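Local coordinates for transaminase (Bacillus megaterium, PDB 5G0A), which probably catalyses S-selective, pyridoxal-5'-phosphate-dependent transfer of amino groups between amines and carbonyl compounds, as a class-III aminotransferase, at residues B[159-164]-B[435-440]; B[167-172]-B[407-412]; B[236-241]-B[266-271]; B[293-298]-B[308-313]. One frame throughout, in Å; residues are numbered along the deposited sequence.

Interaction 1 (B[159-164]-B[435-440]); sequences TRLRSY and GVMPNT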
loop_
_atom_site.group_PDB
_atom_site.type_symbol
_atom_site.label_atom_id
_atom_site.label_comp_id
_atom_site.label_asym_id
_atom_site.label_seq_id
_atom_site.Cartn_x
_atom_site.Cartn_y
_atom_site.Cartn_z
ATOM N N THR B 159 7.784 13.626 -0.887
ATOM C CA THR B 159 7.843 14.764 -1.789
ATOM C C THR B 159 6.433 15.034 -2.285
ATOM O O THR B 159 5.810 14.179 -2.926
ATOM C CB THR B 159 8.790 14.457 -2.960
ATOM O OG1 THR B 159 10.136 14.466 -2.464
ATOM C CG2 THR B 159 8.658 15.508 -4.046
ATOM N N ARG B 160 5.907 16.202 -1.933
ATOM C CA ARG B 160 4.564 16.603 -2.370
ATOM C C ARG B 160 4.644 17.854 -3.253
ATOM O O ARG B 160 3.837 18.772 -3.163
ATOM C CB ARG B 160 3.630 16.802 -1.164
ATOM C CG ARG B 160 3.388 15.561 -0.321
ATOM C CD ARG B 160 2.856 14.381 -1.125
ATOM N NE ARG B 160 1.948 14.795 -2.190
ATOM C CZ ARG B 160 1.663 14.073 -3.274
ATOM N NH1 ARG B 160 2.176 12.858 -3.439
ATOM N NH2 ARG B 160 0.858 14.567 -4.204
ATOM N N LEU B 161 5.650 17.865 -4.115
ATOM C CA LEU B 161 5.809 18.928 -5.096
ATOM C C LEU B 161 5.437 18.293 -6.421
ATOM O O LEU B 161 6.183 17.476 -6.939
ATOM C CB LEU B 161 7.264 19.433 -5.099
ATOM C CG LEU B 161 7.532 20.684 -5.944
ATOM C CD1 LEU B 161 6.729 21.861 -5.420
ATOM C CD2 LEU B 161 9.018 21.002 -5.946
ATOM N N ARG B 162 4.261 18.657 -6.945
ATOM C CA ARG B 162 3.607 17.943 -8.053
ATOM C C ARG B 162 4.479 17.783 -9.297
ATOM O O ARG B 162 4.428 16.754 -9.982
ATOM C CB ARG B 162 2.331 18.697 -8.443
ATOM C CG ARG B 162 1.414 17.940 -9.373
ATOM C CD ARG B 162 0.154 18.751 -9.609
ATOM N NE ARG B 162 -0.730 18.094 -10.566
ATOM C CZ ARG B 162 -1.611 18.736 -11.328
ATOM N NH1 ARG B 162 -1.696 20.070 -11.279
ATOM N NH2 ARG B 162 -2.396 18.044 -12.156
ATOM N N SER B 163 5.280 18.808 -9.564
ATOM C CA SER B 163 6.060 18.919 -10.786
ATOM C C SER B 163 7.423 18.243 -10.709
ATOM O O SER B 163 8.195 18.299 -11.662
ATOM C CB SER B 163 6.262 20.406 -11.139
ATOM O OG SER B 163 6.781 21.145 -10.034
ATOM N N TYR B 164 7.716 17.597 -9.585
ATOM C CA TYR B 164 9.028 17.005 -9.397
ATOM C C TYR B 164 8.973 15.566 -8.897
ATOM O O TYR B 164 9.879 15.116 -8.200
ATOM C CB TYR B 164 9.884 17.904 -8.481
ATOM C CG TYR B 164 10.484 19.056 -9.251
ATOM C CD1 TYR B 164 11.708 18.909 -9.907
ATOM C CD2 TYR B 164 9.815 20.273 -9.359
ATOM C CE1 TYR B 164 12.254 19.953 -10.636
ATOM C CE2 TYR B 164 10.364 21.325 -10.081
ATOM C CZ TYR B 164 11.574 21.150 -10.721
ATOM O OH TYR B 164 12.134 22.175 -11.447
ATOM N N GLY B 435 14.061 30.713 -11.709
ATOM C CA GLY B 435 13.427 29.911 -10.655
ATOM C C GLY B 435 12.912 28.564 -11.123
ATOM O O GLY B 435 12.886 28.274 -12.324
ATOM N N VAL B 436 12.493 27.746 -10.163
ATOM C CA VAL B 436 11.944 26.415 -10.457
ATOM C C VAL B 436 10.415 26.424 -10.509
ATOM O O VAL B 436 9.798 25.635 -11.235
ATOM C CB VAL B 436 12.439 25.376 -9.435
ATOM C CG1 VAL B 436 13.948 25.257 -9.508
ATOM C CG2 VAL B 436 12.047 25.755 -8.024
ATOM N N MET B 437 9.823 27.328 -9.736
ATOM C CA MET B 437 8.377 27.513 -9.678
ATOM C C MET B 437 8.019 28.674 -10.608
ATOM O O MET B 437 8.861 29.533 -10.877
ATOM C CB MET B 437 7.933 27.803 -8.238
ATOM C CG MET B 437 8.116 26.634 -7.274
ATOM S SD MET B 437 7.114 25.165 -7.609
ATOM C CE MET B 437 8.305 24.019 -8.306
ATOM N N PRO B 438 6.774 28.702 -11.108
ATOM C CA PRO B 438 6.421 29.641 -12.178
ATOM C C PRO B 438 6.341 31.113 -11.758
ATOM O O PRO B 438 6.614 31.996 -12.584
ATOM C CB PRO B 438 5.051 29.131 -12.648
ATOM C CG PRO B 438 4.472 28.461 -11.447
ATOM C CD PRO B 438 5.637 27.840 -10.725
ATOM N N ASN B 439 5.972 31.379 -10.502
ATOM C CA ASN B 439 5.845 32.763 -10.006
ATOM C C ASN B 439 6.905 33.182 -9.002
ATOM O O ASN B 439 6.755 34.207 -8.337
ATOM C CB ASN B 439 4.483 32.973 -9.324
ATOM C CG ASN B 439 3.324 32.538 -10.182
ATOM O OD1 ASN B 439 3.161 33.008 -11.309
ATOM N ND2 ASN B 439 2.503 31.635 -9.652
ATOM N N THR B 440 7.969 32.393 -8.866
ATOM C CA THR B 440 8.877 32.611 -7.760
ATOM C C THR B 440 10.292 32.372 -8.212
ATOM O O THR B 440 10.623 31.292 -8.678
ATOM C CB THR B 440 8.574 31.654 -6.583
ATOM O OG1 THR B 440 7.150 31.580 -6.373
ATOM C CG2 THR B 440 9.276 32.126 -5.304
#
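Met437 meets the loop 159-164 chiefly through its methyl CE, which is lodged among three side chains. The contact joins the loop between helix 153-157 and strand 168-169 to the loop between strands 431-432 and 440-443. Leu161 and Met437 reach toward each other tip to tip, CE lying 3.9 Å from Leu161 CD2, while SD comes near CD1 of the same leucine. The Ser163 hydroxyl OG lies 3.7 Å from Met437 CE, a van der Waals contact. Tyr164 brings the rim of its ring: CE2 is 3.8 Å from Met437 CE, which sits at the ring edge and near its plane, the two side chains sliding past each other in opposite directions. The methionine chain is bent twice; after the turn at chi2 (-65°), a chi3 of 105°, away from the staggered values, places CE within this group. Farther out, Tyr164 crosses Val436 at about a right angle, with OH 3.8 Å from Val436 CB. Phe25 and His410 also meet the tyrosine ring, and Val328 of the third subunit packs on it. With no hydrogen bond between the two loops, their cohesion across this buried contact rests on van der Waals packing around the methionine methyl.

Interaction 2 (B[167-172]-B[407-412]); sequences GLVGEN and NFTHGM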
loop_
_atom_site.group_PDB
_atom_site.type_symbol
_atom_site.label_atom_id
_atom_site.label_comp_id
_atom_site.label_asym_id
_atom_site.label_seq_id
_atom_site.Cartn_x
_atom_site.Cartn_y
_atom_site.Cartn_z
ATOM N N GLY B 167 7.235 11.861 -12.899
ATOM C CA GLY B 167 6.196 11.491 -13.869
ATOM C C GLY B 167 6.466 12.105 -15.225
ATOM O O GLY B 167 7.490 12.762 -15.440
ATOM N N LEU B 168 5.531 11.878 -16.144
ATOM C CA LEU B 168 5.627 12.394 -17.496
ATOM C C LEU B 168 4.565 13.426 -17.742
ATOM O O LEU B 168 3.410 13.254 -17.350
ATOM C CB LEU B 168 5.446 11.267 -18.497
ATOM C CG LEU B 168 6.514 10.168 -18.448
ATOM C CD1 LEU B 168 6.121 9.042 -19.391
ATOM C CD2 LEU B 168 7.925 10.680 -18.774
ATOM N N VAL B 169 4.958 14.513 -18.380
ATOM C CA VAL B 169 3.964 15.502 -18.789
ATOM C C VAL B 169 4.116 15.738 -20.285
ATOM O O VAL B 169 5.072 15.247 -20.910
ATOM C CB VAL B 169 4.023 16.807 -17.960
ATOM C CG1 VAL B 169 3.566 16.559 -16.520
ATOM C CG2 VAL B 169 5.419 17.414 -17.980
ATOM N N GLY B 170 3.165 16.468 -20.858
ATOM C CA GLY B 170 3.154 16.709 -22.290
ATOM C C GLY B 170 3.994 17.906 -22.680
ATOM O O GLY B 170 4.470 18.663 -21.829
ATOM N N GLU B 171 4.154 18.074 -23.986
ATOM C CA GLU B 171 4.923 19.163 -24.557
ATOM C C GLU B 171 3.956 20.306 -24.847
ATOM O O GLU B 171 3.255 20.274 -25.851
ATOM C CB GLU B 171 5.571 18.662 -25.847
ATOM C CG GLU B 171 6.516 19.613 -26.552
ATOM C CD GLU B 171 7.008 19.021 -27.859
ATOM O OE1 GLU B 171 6.165 18.763 -28.748
ATOM O OE2 GLU B 171 8.225 18.785 -27.989
ATOM N N ASN B 172 3.901 21.290 -23.946
ATOM C CA ASN B 172 3.032 22.474 -24.102
ATOM C C ASN B 172 1.545 22.124 -24.138
ATOM O O ASN B 172 0.753 22.732 -24.862
ATOM C CB ASN B 172 3.447 23.300 -25.330
ATOM C CG ASN B 172 4.931 23.621 -25.336
ATOM O OD1 ASN B 172 5.489 24.043 -24.320
ATOM N ND2 ASN B 172 5.579 23.417 -26.484
ATOM N N ASN B 407 1.357 24.254 -7.640
ATOM C CA ASN B 407 0.684 23.042 -8.116
ATOM C C ASN B 407 0.696 22.925 -9.643
ATOM O O ASN B 407 -0.019 22.100 -10.210
ATOM C CB ASN B 407 -0.752 22.933 -7.556
ATOM C CG ASN B 407 -0.791 22.342 -6.155
ATOM O OD1 ASN B 407 0.072 21.546 -5.791
ATOM N ND2 ASN B 407 -1.797 22.728 -5.359
ATOM N N PHE B 408 1.531 23.734 -10.302
ATOM C CA PHE B 408 1.677 23.662 -11.764
ATOM C C PHE B 408 2.400 22.376 -12.168
ATOM O O PHE B 408 2.927 21.664 -11.307
ATOM C CB PHE B 408 2.418 24.908 -12.312
ATOM C CG PHE B 408 3.921 24.732 -12.433
ATOM C CD1 PHE B 408 4.696 24.397 -11.324
ATOM C CD2 PHE B 408 4.558 24.905 -13.667
ATOM C CE1 PHE B 408 6.068 24.218 -11.447
ATOM C CE2 PHE B 408 5.934 24.743 -13.791
ATOM C CZ PHE B 408 6.686 24.395 -12.682
ATOM N N THR B 409 2.408 22.075 -13.465
ATOM C CA THR B 409 3.206 20.977 -14.002
ATOM C C THR B 409 4.087 21.528 -15.126
ATOM O O THR B 409 3.824 22.620 -15.657
ATOM C CB THR B 409 2.355 19.807 -14.554
ATOM O OG1 THR B 409 1.826 20.153 -15.838
ATOM C CG2 THR B 409 1.206 19.436 -13.595
ATOM N N HIS B 410 5.118 20.774 -15.493
ATOM C CA HIS B 410 5.975 21.169 -16.604
ATOM C C HIS B 410 5.317 20.971 -17.980
ATOM O O HIS B 410 5.946 21.192 -19.013
ATOM C CB HIS B 410 7.337 20.467 -16.528
ATOM C CG HIS B 410 8.192 20.937 -15.390
ATOM N ND1 HIS B 410 8.229 20.292 -14.172
ATOM C CD2 HIS B 410 9.070 21.963 -15.300
ATOM C CE1 HIS B 410 9.072 20.920 -13.367
ATOM N NE2 HIS B 410 9.597 21.939 -14.029
ATOM N N GLY B 411 4.050 20.562 -17.978
ATOM C CA GLY B 411 3.239 20.490 -19.196
ATOM C C GLY B 411 2.974 21.877 -19.763
ATOM O O GLY B 411 2.675 22.017 -20.941
ATOM N N MET B 412 3.095 22.896 -18.916
ATOM C CA MET B 412 2.893 24.289 -19.313
ATOM C C MET B 412 3.896 24.725 -20.373
ATOM O O MET B 412 5.031 24.248 -20.406
ATOM C CB MET B 412 3.054 25.219 -18.110
ATOM C CG MET B 412 1.829 25.384 -17.237
ATOM S SD MET B 412 2.012 26.831 -16.177
ATOM C CE MET B 412 1.679 28.162 -17.335
#
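Val169 turns CG1 anti to its carbonyl carbon (chi1 -69°), which leaves CG2 between the backbone N and that carbon; both methyls thus rest on the turn 409-412. CG1 takes the threonine, 4.0 Å from Thr409 CB, the two side chains crossing obliquely. CG2 presses on the next peptide, 3.4 Å from Gly411 N, and also touches the backbone carbonyl carbon and CB of His410. In Thr409 a chi1 of 77° sets OG1 between backbone N and carbonyl carbon, where it accepts from Gly411 N at 3.1 Å. That bond makes an ST turn, nested in a type I beta turn from Thr409 to Met412 whose own closing bond, Met412 N to Thr409 O, is weak at 3.4 Å. The same threonine side-chain oxygen, OG1, is hydrogen-bonded to Glu174.

Beyond the valine, backbone meets backbone. Gly411 CA points a C-H almost straight at Gly170 O, the carbon 3.4 Å from the oxygen and the angle at H 165°. Gly411 O lies 3.2 Å from Asn172 CA; the amide of Asn172 is also near this oxygen but poorly angled for a bond. One face of the His410 imidazole is covered toward its rim by Phe408 CZ, while ND1 is hydrogen-bonded to Glu326 of the third subunit. Arg324 of that subunit reaches Asn172 OD1 and the carbonyls of His410 and Met412, and Leu168 and Val169 pair in an antiparallel ladder with one of its strands.

Interaction 3 (B[236-241]-B[266-271]); sequences TEVSQG and WINDEV. Unlike the reference sequence in segment 266-271: Asn268 (reference Thr). With PLP (pyridoxal-5'-phosphate), chain K.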
loop_
_atom_site.group_PDB
_atom_site.type_symbol
_atom_site.label_atom_id
_atom_site.label_comp_id
_atom_site.label_asym_id
_atom_site.label_seq_id
_atom_site.Cartn_x
_atom_site.Cartn_y
_atom_site.Cartn_z
ATOM N N THR B 236 10.570 18.083 7.527
ATOM C CA THR B 236 10.389 19.454 7.071
ATOM C C THR B 236 11.601 19.919 6.261
ATOM O O THR B 236 12.629 19.245 6.232
ATOM C CB THR B 236 10.253 20.448 8.255
ATOM O OG1 THR B 236 11.449 20.420 9.046
ATOM C CG2 THR B 236 9.027 20.108 9.131
ATOM N N GLU B 237 11.456 21.072 5.604
ATOM C CA GLU B 237 12.584 21.873 5.101
ATOM C C GLU B 237 12.317 23.227 5.729
ATOM O O GLU B 237 11.166 23.691 5.705
ATOM C CB GLU B 237 12.507 22.088 3.588
ATOM C CG GLU B 237 12.423 20.871 2.688
ATOM C CD GLU B 237 12.163 21.281 1.247
ATOM O OE1 GLU B 237 13.090 21.853 0.613
ATOM O OE2 GLU B 237 11.027 21.087 0.757
ATOM N N VAL B 238 13.329 23.884 6.279
ATOM C CA VAL B 238 13.033 25.174 6.945
ATOM C C VAL B 238 12.686 26.229 5.909
ATOM O O VAL B 238 11.937 27.167 6.181
ATOM C CB VAL B 238 14.147 25.693 7.870
ATOM C CG1 VAL B 238 14.436 24.715 8.997
ATOM C CG2 VAL B 238 15.399 26.097 7.082
ATOM N N SER B 239 13.261 26.092 4.728
ATOM C CA SER B 239 12.870 26.900 3.602
ATOM C C SER B 239 12.667 25.902 2.491
ATOM O O SER B 239 13.603 25.170 2.141
ATOM C CB SER B 239 13.987 27.890 3.251
ATOM O OG SER B 239 13.665 28.637 2.097
ATOM N N GLN B 240 11.449 25.833 1.958
ATOM C CA GLN B 240 11.172 24.889 0.871
ATOM C C GLN B 240 12.024 25.297 -0.319
ATOM O O GLN B 240 11.900 26.421 -0.813
ATOM C CB GLN B 240 9.672 24.830 0.552
ATOM C CG GLN B 240 8.897 24.038 1.609
ATOM C CD GLN B 240 7.389 24.148 1.467
ATOM O OE1 GLN B 240 6.843 25.240 1.231
ATOM N NE2 GLN B 240 6.696 23.018 1.639
ATOM N N GLY B 241 12.918 24.392 -0.731
ATOM C CA GLY B 241 13.947 24.682 -1.732
ATOM C C GLY B 241 13.354 24.737 -3.118
ATOM O O GLY B 241 13.065 25.819 -3.635
ATOM N N TRP B 266 11.367 14.788 14.915
ATOM C CA TRP B 266 11.466 15.832 13.919
ATOM C C TRP B 266 12.728 15.645 13.074
ATOM O O TRP B 266 13.856 15.686 13.583
ATOM C CB TRP B 266 11.420 17.257 14.564
ATOM C CG TRP B 266 11.683 18.364 13.587
ATOM C CD1 TRP B 266 11.225 18.453 12.292
ATOM C CD2 TRP B 266 12.450 19.556 13.818
ATOM N NE1 TRP B 266 11.686 19.607 11.703
ATOM C CE2 TRP B 266 12.432 20.302 12.616
ATOM C CE3 TRP B 266 13.154 20.071 14.929
ATOM C CZ2 TRP B 266 13.101 21.526 12.480
ATOM C CZ3 TRP B 266 13.813 21.292 14.782
ATOM C CH2 TRP B 266 13.785 21.997 13.574
ATOM N N ILE B 267 12.517 15.362 11.792
ATOM C CA ILE B 267 13.606 15.276 10.823
ATOM C C ILE B 267 13.617 16.601 10.092
ATOM O O ILE B 267 12.637 16.971 9.449
ATOM C CB ILE B 267 13.352 14.159 9.767
ATOM C CG1 ILE B 267 13.177 12.787 10.447
ATOM C CG2 ILE B 267 14.498 14.181 8.729
ATOM C CD1 ILE B 267 12.663 11.686 9.496
ATOM N N ASN B 268 14.726 17.342 10.167
ATOM C CA ASN B 268 14.845 18.464 9.242
ATOM C C ASN B 268 15.782 18.139 8.086
ATOM O O ASN B 268 16.894 17.673 8.298
ATOM C CB ASN B 268 15.265 19.790 9.904
ATOM C CG ASN B 268 15.095 20.951 8.959
ATOM O OD1 ASN B 268 13.988 21.198 8.437
ATOM N ND2 ASN B 268 16.194 21.652 8.678
ATOM N N ASP B 269 15.274 18.353 6.878
ATOM C CA ASP B 269 16.001 18.050 5.654
ATOM C C ASP B 269 16.881 19.249 5.312
ATOM O O ASP B 269 16.373 20.300 4.903
ATOM C CB ASP B 269 14.992 17.768 4.522
ATOM C CG ASP B 269 15.666 17.277 3.232
ATOM O OD1 ASP B 269 16.907 17.386 3.107
ATOM O OD2 ASP B 269 14.932 16.769 2.356
ATOM N N GLU B 270 18.192 19.084 5.518
ATOM C CA GLU B 270 19.164 20.150 5.278
ATOM C C GLU B 270 19.940 19.938 3.996
ATOM O O GLU B 270 21.021 20.498 3.839
ATOM C CB GLU B 270 20.176 20.203 6.428
ATOM C CG GLU B 270 19.649 20.749 7.767
ATOM C CD GLU B 270 19.436 22.265 7.768
ATOM O OE1 GLU B 270 20.030 22.988 6.927
ATOM O OE2 GLU B 270 18.673 22.754 8.632
ATOM N N VAL B 271 19.438 19.105 3.090
ATOM C CA VAL B 271 20.225 18.833 1.875
ATOM C C VAL B 271 20.457 20.113 1.097
ATOM O O VAL B 271 21.556 20.337 0.596
ATOM C CB VAL B 271 19.548 17.781 0.959
ATOM C CG1 VAL B 271 20.248 17.717 -0.406
ATOM C CG2 VAL B 271 19.585 16.419 1.633
HETATM N N1 PLP K . 16.105 17.182 -0.157
HETATM C C2 PLP K . 16.131 18.490 -0.509
HETATM C C2A PLP K . 15.529 19.530 0.409
HETATM C C3 PLP K . 16.821 18.905 -1.753
HETATM O O3 PLP K . 16.913 20.191 -2.123
HETATM C C4 PLP K . 17.425 17.868 -2.604
HETATM C C4A PLP K . 18.182 18.260 -3.874
HETATM C C5 PLP K . 17.278 16.475 -2.119
HETATM C C6 PLP K . 16.605 16.209 -0.937
HETATM C C5A PLP K . 17.791 15.288 -2.923
HETATM O O4P PLP K . 19.186 15.304 -3.136
HETATM P P PLP K . 19.752 14.485 -4.412
HETATM O O1P PLP K . 21.231 14.592 -4.154
HETATM O O2P PLP K . 19.212 13.066 -4.388
HETATM O O3P PLP K . 19.292 15.253 -5.623
HETATM O O HOH W 1 16.037 22.846 5.945
#
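Thr236 meets both Trp266 and Asn268 through one short side chain. Its CB lies in the plane of the indole, at the edge, 3.8 Å from Trp266 NE1. From there CG2 lies beside the same nitrogen, whereas OG1, set between backbone N and carbonyl carbon (chi1 61°), ends the chain with two hydrogen bonds. It accepts from Trp266 NE1 at 2.8 Å, almost straight (171°) and in the ring plane, and donates to Asn268 OD1 at 2.7 Å, on a lone pair in the carbonyl plane. Asn268 differs here from the reference sequence.

The backbones pair in parallel, Thr236 opposite Asn268: Thr236 N donates to Ile267 O, and Asp269 N donates to Thr236 O. Past the bridge a water links Val238 N, Asn268 ND2 and Asp269 O across the two segments by hydrogen bonds, while Val238 CG1 covers the amide end of Asn268.

At the strand ends lies the cofactor. Asp269 OD2 is 2.8 Å from PLP N1 and also hydrogen-bonded to His149, and its OD1 accepts from Val271 N in an Asx turn. Val271 CG1 packs against the pyridine ring, 3.6 Å from PLP C4. Glu237 OE1 comes within 3.4 Å of the C2A methyl of PLP and accepts from Gly241 N, while OE2 takes Tyr148 N. A carboxylate so close to the pyridine nitrogen is consistent with a protonated ring, which would make the cofactor a stronger electron sink, as in related fold-type I enzymes.

Interaction 4 (B[293-298]-B[308-313]); sequences IITMGK and GAVLVS. With PLP (pyridoxal-5'-phosphate), chain K.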
loop_
_atom_site.group_PDB
_atom_site.type_symbol
_atom_site.label_atom_id
_atom_site.label_comp_id
_atom_site.label_asym_id
_atom_site.label_seq_id
_atom_site.Cartn_x
_atom_site.Cartn_y
_atom_site.Cartn_z
ATOM N N ILE B 293 16.941 14.417 13.778
ATOM C CA ILE B 293 17.693 13.877 12.629
ATOM C C ILE B 293 17.795 14.985 11.596
ATOM O O ILE B 293 16.823 15.736 11.388
ATOM C CB ILE B 293 16.933 12.683 11.947
ATOM C CG1 ILE B 293 16.747 11.513 12.910
ATOM C CG2 ILE B 293 17.655 12.223 10.683
ATOM C CD1 ILE B 293 15.801 10.420 12.398
ATOM N N ILE B 294 18.967 15.118 10.958
ATOM C CA ILE B 294 19.054 15.899 9.710
ATOM C C ILE B 294 19.608 15.076 8.550
ATOM O O ILE B 294 20.346 14.110 8.755
ATOM C CB ILE B 294 19.855 17.233 9.809
ATOM C CG1 ILE B 294 21.370 16.981 10.005
ATOM C CG2 ILE B 294 19.184 18.173 10.847
ATOM C CD1 ILE B 294 22.185 18.285 9.984
ATOM N N THR B 295 19.225 15.493 7.350
ATOM C CA THR B 295 19.732 14.907 6.110
ATOM C C THR B 295 20.561 15.945 5.374
ATOM O O THR B 295 20.236 17.137 5.398
ATOM C CB THR B 295 18.583 14.395 5.220
ATOM O OG1 THR B 295 17.613 15.429 5.050
ATOM C CG2 THR B 295 17.915 13.185 5.861
ATOM N N MET B 296 21.615 15.473 4.711
ATOM C CA MET B 296 22.615 16.354 4.066
ATOM C C MET B 296 23.000 15.817 2.701
ATOM O O MET B 296 22.927 14.620 2.444
ATOM C CB MET B 296 23.882 16.456 4.930
ATOM C CG MET B 296 23.657 17.135 6.283
ATOM S SD MET B 296 25.007 16.829 7.429
ATOM C CE MET B 296 24.560 15.199 8.027
ATOM N N GLY B 297 23.435 16.731 1.851
ATOM C CA GLY B 297 23.875 16.459 0.470
ATOM C C GLY B 297 24.391 17.810 -0.040
ATOM O O GLY B 297 24.733 18.685 0.763
ATOM N N LYS B 298 24.479 17.962 -1.359
ATOM C CA LYS B 298 24.770 19.280 -2.015
ATOM C C LYS B 298 25.986 19.981 -1.424
ATOM O O LYS B 298 27.129 19.607 -1.748
ATOM C CB LYS B 298 23.498 20.146 -2.027
ATOM C CG LYS B 298 22.400 19.518 -2.888
ATOM C CD LYS B 298 21.153 20.392 -3.036
ATOM C CE LYS B 298 20.213 19.911 -4.171
ATOM N NZ LYS B 298 18.905 19.518 -3.625
ATOM N N GLY B 308 26.300 12.184 0.467
ATOM C CA GLY B 308 25.147 12.581 1.264
ATOM C C GLY B 308 25.391 12.053 2.665
ATOM O O GLY B 308 26.344 11.294 2.901
ATOM N N ALA B 309 24.562 12.464 3.623
ATOM C CA ALA B 309 24.742 11.948 4.968
ATOM C C ALA B 309 23.483 12.129 5.771
ATOM O O ALA B 309 22.719 13.072 5.536
ATOM C CB ALA B 309 25.870 12.688 5.690
ATOM N N VAL B 310 23.360 11.289 6.790
ATOM C CA VAL B 310 22.335 11.516 7.806
ATOM C C VAL B 310 23.020 11.626 9.160
ATOM O O VAL B 310 23.965 10.890 9.447
ATOM C CB VAL B 310 21.241 10.396 7.750
ATOM C CG1 VAL B 310 21.857 9.021 7.992
ATOM C CG2 VAL B 310 20.154 10.681 8.787
ATOM N N LEU B 311 22.559 12.566 9.983
ATOM C CA LEU B 311 23.081 12.741 11.337
ATOM C C LEU B 311 21.896 12.553 12.285
ATOM O O LEU B 311 20.868 13.204 12.122
ATOM C CB LEU B 311 23.660 14.140 11.512
ATOM C CG LEU B 311 24.025 14.567 12.958
ATOM C CD1 LEU B 311 25.128 13.674 13.520
ATOM C CD2 LEU B 311 24.423 16.050 12.949
ATOM N N VAL B 312 22.054 11.628 13.216
ATOM C CA VAL B 312 20.988 11.307 14.162
ATOM C C VAL B 312 21.427 11.702 15.570
ATOM O O VAL B 312 22.632 11.770 15.861
ATOM C CB VAL B 312 20.623 9.797 14.167
ATOM C CG1 VAL B 312 20.272 9.302 12.752
ATOM C CG2 VAL B 312 21.739 8.931 14.775
ATOM N N SER B 313 20.438 11.949 16.424
ATOM C CA SER B 313 20.673 12.349 17.837
ATOM C C SER B 313 21.415 11.290 18.647
ATOM O O SER B 313 21.465 10.119 18.275
ATOM C CB SER B 313 19.331 12.676 18.513
ATOM O OG SER B 313 18.560 11.489 18.648
HETATM N N1 PLP K . 16.105 17.182 -0.157
HETATM C C2 PLP K . 16.131 18.490 -0.509
HETATM C C2A PLP K . 15.529 19.530 0.409
HETATM C C3 PLP K . 16.821 18.905 -1.753
HETATM O O3 PLP K . 16.913 20.191 -2.123
HETATM C C4 PLP K . 17.425 17.868 -2.604
HETATM C C4A PLP K . 18.182 18.260 -3.874
HETATM C C5 PLP K . 17.278 16.475 -2.119
HETATM C C6 PLP K . 16.605 16.209 -0.937
HETATM C C5A PLP K . 17.791 15.288 -2.923
HETATM O O4P PLP K . 19.186 15.304 -3.136
HETATM P P PLP K . 19.752 14.485 -4.412
HETATM O O1P PLP K . 21.231 14.592 -4.154
HETATM O O2P PLP K . 19.212 13.066 -4.388
HETATM O O3P PLP K . 19.292 15.253 -5.623
#
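Ile294 and Leu311 form a hydrogen-bonded antiparallel pair, and Met296 and Ala309 a second. Each pair is tied by two backbone bonds; the shortest, Met296 N to Ala309 O, is 2.8 Å. The axes of strands 293-296 and 308-313 run at 170°, close to antiparallel.

Alongside these bonds, CA-H...O contacts add to the ladder, among them Val310 CA to Ile294 O at 3.4 Å.

Apolar packing divides between the two faces. On one, Ile293 CG2 is pressed to 3.5 Å from Val310 CG2, tighter than usual carbon contact, and helix 121-136 covers this side. On the other, Met296, bent at chi3 (-81°), brings CE to 3.7 Å from Ala309 CB and 3.8 Å from Leu311 CB; Ile294 CG1 lies alongside that leucine.

The covalent contact comes just past the strand. Lys298 NZ is joined to PLP C4A at 1.5 Å, and Thr330 of the third subunit packs on this lysine and hydrogen-bonds to the cofactor. This fits the fold-type I aminotransferase sheet, seven strands with one, 308-313, antiparallel to its neighbours, and the cofactor lysine just after strand 293-296.

Interactions 3 and 4 belong to one seven-stranded mixed sheet, their centres about 11 Å apart: strands 265-269 and 293-296 are neighbours, joined by Glu270 N to Thr295 O, and both contacts reach the same PLP, one at its ring nitrogen and the other at C4A. Interactions 1 and 2, their centres also about 11 Å apart, join loops and the short strand 168-169; Arg162 NH1 to Asn407 O connects them, and both border the third subunit. Interactions 1 and 4 lie on opposite sides of the chain's centre, about 23 Å apart between centres. Along the chain, interaction 2 nests within interaction 1 and encloses interactions 3 and 4, which follow in series, so the sheet strands of interactions 3 and 4 lie inside the loop closed by interaction 1.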